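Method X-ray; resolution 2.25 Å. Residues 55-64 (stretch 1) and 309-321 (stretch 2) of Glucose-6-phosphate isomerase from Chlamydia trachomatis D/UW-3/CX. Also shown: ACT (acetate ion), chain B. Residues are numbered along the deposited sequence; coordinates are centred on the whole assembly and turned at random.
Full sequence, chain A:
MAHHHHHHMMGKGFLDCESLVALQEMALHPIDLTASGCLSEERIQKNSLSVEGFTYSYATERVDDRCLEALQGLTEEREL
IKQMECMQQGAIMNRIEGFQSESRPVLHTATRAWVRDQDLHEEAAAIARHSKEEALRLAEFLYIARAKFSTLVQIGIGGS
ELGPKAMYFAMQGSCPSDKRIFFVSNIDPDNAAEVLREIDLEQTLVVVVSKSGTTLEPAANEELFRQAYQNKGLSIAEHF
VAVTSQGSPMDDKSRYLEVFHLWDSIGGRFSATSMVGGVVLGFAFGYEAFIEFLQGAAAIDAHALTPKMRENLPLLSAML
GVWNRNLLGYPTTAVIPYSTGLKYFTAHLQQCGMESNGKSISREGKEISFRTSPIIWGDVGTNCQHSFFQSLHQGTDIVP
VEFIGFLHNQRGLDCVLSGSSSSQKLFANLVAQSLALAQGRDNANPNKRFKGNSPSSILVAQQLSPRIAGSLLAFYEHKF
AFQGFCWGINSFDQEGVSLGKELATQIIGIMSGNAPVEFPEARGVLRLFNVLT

Stretch 1, residues 55-64: TYSYATERVD
Stretch 2 309-321: MRENLPLLSAMLG

Residues 55-57 lie in a β-strand that begins earlier in the chain, with phi/psi near -120/130. A type I turn follows from Tyr58 to Glu61, closed by Glu61 N to Tyr58 O at 3.0 Å. In the second stretch, a short 3-10 segment at 309-310 leads to helix 313-321. Asn312 caps this helix: its OD1 accepts from Leu315 N at 3.0 Å.

Strand and helix run nearly parallel, at 20°, with axes 10.8 Å apart at closest approach. The CA atoms of Tyr56 and Leu313 lie 7.6 Å apart, and those of Glu61 and Leu320 7.9 Å.

The contact is mainly apolar. Tyr56 (chi1 t, chi2 69°) points toward the helix. Its CB meets Leu313 CD2 at 3.6 Å, and its CE2 lies 4.0 Å from Leu316 CG. Leu320 (m, t) places CD1 at the edge of this ring, 3.9 Å from Tyr56 CE2. The same CD1 lies 3.9 Å from Tyr58 CB, while Leu320 CD2 lies 3.9 Å from Val63 CG1. Leu320 thus bridges the strand and the loop beyond it. Tyr58 (chi1 p, chi2 -74°) brings CE1 to 3.5 Å from Leu316 CD2.

No clear direct hydrogen bond joins the stretches. Water 1 links them, hydrogen-bonded at 3.0 Å to both Tyr56 OH and Ser317 OG.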

# COMPACT_ATOMS: atom_id res chain seq x y z
N THR A 55 14.17 -1.26 21.03
CA THR A 55 15.29 -2.11 20.66
C THR A 55 15.28 -2.28 19.14
O THR A 55 14.22 -2.43 18.53
CB THR A 55 15.25 -3.46 21.37
OG1 THR A 55 15.20 -3.25 22.79
CG2 THR A 55 16.50 -4.29 21.04
N TYR A 56 16.47 -2.21 18.55
CA TYR A 56 16.67 -2.36 17.12
C TYR A 56 17.68 -3.48 16.90
O TYR A 56 18.83 -3.37 17.35
CB TYR A 56 17.19 -1.06 16.52
CG TYR A 56 17.27 -0.98 15.01
CD1 TYR A 56 16.11 -0.94 14.23
CD2 TYR A 56 18.50 -0.93 14.36
CE1 TYR A 56 16.17 -0.85 12.85
CE2 TYR A 56 18.57 -0.83 12.97
CZ TYR A 56 17.40 -0.78 12.22
OH TYR A 56 17.44 -0.68 10.84
N SER A 57 17.24 -4.56 16.26
CA SER A 57 18.08 -5.72 15.96
C SER A 57 18.29 -5.80 14.45
O SER A 57 17.34 -5.69 13.69
CB SER A 57 17.46 -7.02 16.46
OG SER A 57 18.42 -8.08 16.49
N TYR A 58 19.55 -5.98 14.04
CA TYR A 58 19.90 -6.09 12.63
C TYR A 58 20.85 -7.25 12.40
O TYR A 58 21.60 -7.24 11.42
CB TYR A 58 20.54 -4.79 12.10
CG TYR A 58 21.66 -4.23 12.98
CD1 TYR A 58 21.37 -3.59 14.18
CD2 TYR A 58 23.00 -4.33 12.60
CE1 TYR A 58 22.37 -3.06 14.99
CE2 TYR A 58 24.02 -3.80 13.41
CZ TYR A 58 23.69 -3.17 14.61
OH TYR A 58 24.67 -2.63 15.43
N ALA A 59 20.85 -8.25 13.30
CA ALA A 59 21.59 -9.47 13.04
C ALA A 59 21.10 -10.17 11.77
O ALA A 59 21.85 -10.96 11.18
CB ALA A 59 21.49 -10.39 14.25
N THR A 60 19.88 -9.89 11.33
CA THR A 60 19.34 -10.48 10.10
C THR A 60 19.55 -9.60 8.87
O THR A 60 18.93 -9.84 7.84
CB THR A 60 17.86 -10.80 10.29
OG1 THR A 60 17.18 -9.66 10.82
CG2 THR A 60 17.68 -11.98 11.26
N GLU A 61 20.40 -8.57 8.96
CA GLU A 61 20.92 -7.86 7.79
C GLU A 61 22.25 -8.48 7.39
O GLU A 61 22.98 -9.02 8.22
CB GLU A 61 21.14 -6.37 8.07
CG GLU A 61 19.91 -5.60 8.54
CD GLU A 61 19.08 -5.08 7.40
OE1 GLU A 61 19.45 -5.32 6.22
OE2 GLU A 61 18.04 -4.44 7.67
N ARG A 62 22.57 -8.41 6.09
CA ARG A 62 23.80 -9.00 5.55
C ARG A 62 24.97 -8.05 5.78
O ARG A 62 25.57 -7.50 4.85
CB ARG A 62 23.63 -9.33 4.07
CG ARG A 62 22.53 -10.34 3.79
CD ARG A 62 22.62 -10.88 2.36
NE ARG A 62 23.70 -11.85 2.19
CZ ARG A 62 23.96 -12.47 1.05
NH1 ARG A 62 23.23 -12.19 -0.03
NH2 ARG A 62 24.96 -13.35 0.97
N VAL A 63 25.31 -7.86 7.06
CA VAL A 63 26.40 -6.98 7.46
C VAL A 63 27.23 -7.68 8.53
O VAL A 63 26.71 -8.44 9.34
CB VAL A 63 25.87 -5.61 7.96
CG1 VAL A 63 25.25 -4.82 6.81
CG2 VAL A 63 24.86 -5.80 9.09
N ASP A 64 28.54 -7.44 8.50
CA ASP A 64 29.48 -7.89 9.52
C ASP A 64 30.27 -6.68 10.00
O ASP A 64 30.05 -5.55 9.55
CB ASP A 64 30.39 -9.01 8.99
CG ASP A 64 31.13 -8.62 7.70
OD1 ASP A 64 31.20 -7.41 7.39
OD2 ASP A 64 31.66 -9.51 6.99
N MET A 309 27.39 5.81 14.52
CA MET A 309 26.30 5.16 13.78
C MET A 309 25.66 4.03 14.59
O MET A 309 24.43 3.94 14.68
CB MET A 309 26.82 4.63 12.44
CG MET A 309 25.78 3.88 11.63
SD MET A 309 26.51 3.00 10.22
CE MET A 309 27.24 1.56 11.02
N ARG A 310 26.48 3.17 15.19
CA ARG A 310 25.95 2.03 15.93
C ARG A 310 25.16 2.45 17.17
O ARG A 310 24.37 1.65 17.68
CB ARG A 310 27.08 1.07 16.30
CG ARG A 310 27.43 0.07 15.16
CD ARG A 310 28.48 -0.99 15.55
NE ARG A 310 27.91 -2.15 16.24
CZ ARG A 310 27.78 -2.25 17.56
NH1 ARG A 310 28.17 -1.25 18.35
NH2 ARG A 310 27.25 -3.34 18.11
N GLU A 311 25.32 3.69 17.65
CA GLU A 311 24.56 4.16 18.80
C GLU A 311 23.43 5.13 18.43
O GLU A 311 22.92 5.83 19.31
CB GLU A 311 25.49 4.81 19.81
CG GLU A 311 26.49 3.86 20.41
CD GLU A 311 27.57 4.58 21.21
OE1 GLU A 311 27.43 5.81 21.45
OE2 GLU A 311 28.55 3.91 21.61
N ASN A 312 22.99 5.15 17.16
CA ASN A 312 22.10 6.19 16.63
C ASN A 312 21.04 5.51 15.74
O ASN A 312 21.36 5.01 14.66
CB ASN A 312 22.91 7.23 15.84
CG ASN A 312 22.07 8.40 15.29
OD1 ASN A 312 20.93 8.21 14.87
ND2 ASN A 312 22.67 9.60 15.24
N LEU A 313 19.78 5.51 16.20
CA LEU A 313 18.74 4.75 15.49
C LEU A 313 18.53 5.23 14.06
O LEU A 313 18.75 4.44 13.12
CB LEU A 313 17.46 4.74 16.32
CG LEU A 313 17.54 3.95 17.64
CD1 LEU A 313 16.43 4.35 18.57
CD2 LEU A 313 17.52 2.44 17.39
N PRO A 314 18.17 6.50 13.80
CA PRO A 314 17.94 6.89 12.40
C PRO A 314 19.19 6.85 11.53
O PRO A 314 19.08 6.55 10.34
CB PRO A 314 17.37 8.31 12.52
CG PRO A 314 17.85 8.81 13.82
CD PRO A 314 17.94 7.63 14.72
N LEU A 315 20.37 7.09 12.10
CA LEU A 315 21.60 7.03 11.32
C LEU A 315 21.94 5.60 10.93
O LEU A 315 22.38 5.35 9.80
CB LEU A 315 22.75 7.66 12.10
CG LEU A 315 24.03 7.80 11.28
CD1 LEU A 315 23.72 8.55 9.98
CD2 LEU A 315 25.13 8.51 12.07
N LEU A 316 21.78 4.65 11.85
CA LEU A 316 22.01 3.24 11.52
C LEU A 316 21.02 2.76 10.47
O LEU A 316 21.40 2.14 9.47
CB LEU A 316 21.91 2.38 12.78
CG LEU A 316 22.20 0.88 12.75
CD1 LEU A 316 23.48 0.58 11.97
CD2 LEU A 316 22.33 0.35 14.18
N SER A 317 19.73 3.05 10.67
CA SER A 317 18.73 2.60 9.73
C SER A 317 18.98 3.20 8.34
O SER A 317 18.89 2.50 7.33
CB SER A 317 17.34 2.95 10.25
OG SER A 317 16.41 3.02 9.19
N ALA A 318 19.39 4.48 8.29
CA ALA A 318 19.75 5.10 7.02
C ALA A 318 20.91 4.38 6.34
O ALA A 318 20.86 4.09 5.14
CB ALA A 318 20.07 6.58 7.22
N MET A 319 21.98 4.08 7.10
CA MET A 319 23.17 3.48 6.47
C MET A 319 22.94 2.03 6.08
O MET A 319 23.41 1.58 5.02
CB MET A 319 24.39 3.61 7.40
CG MET A 319 24.73 5.04 7.75
SD MET A 319 24.89 6.11 6.31
CE MET A 319 26.34 5.38 5.54
N LEU A 320 22.20 1.27 6.89
CA LEU A 320 21.78 -0.07 6.47
C LEU A 320 20.92 -0.01 5.21
O LEU A 320 21.01 -0.89 4.34
CB LEU A 320 21.02 -0.75 7.61
CG LEU A 320 21.84 -1.16 8.84
CD1 LEU A 320 20.95 -1.52 10.01
CD2 LEU A 320 22.79 -2.31 8.50
N GLY A 321 20.08 1.02 5.08
CA GLY A 321 19.32 1.17 3.84
C GLY A 321 20.22 1.45 2.65
O GLY A 321 20.02 0.91 1.56
C ACT B . 12.35 -2.74 24.73
O ACT B . 13.13 -3.65 24.37
OXT ACT B . 11.14 -2.58 24.39
CH3 ACT B . 12.94 -1.66 25.75
O HOH W 1 14.98 0.47 9.68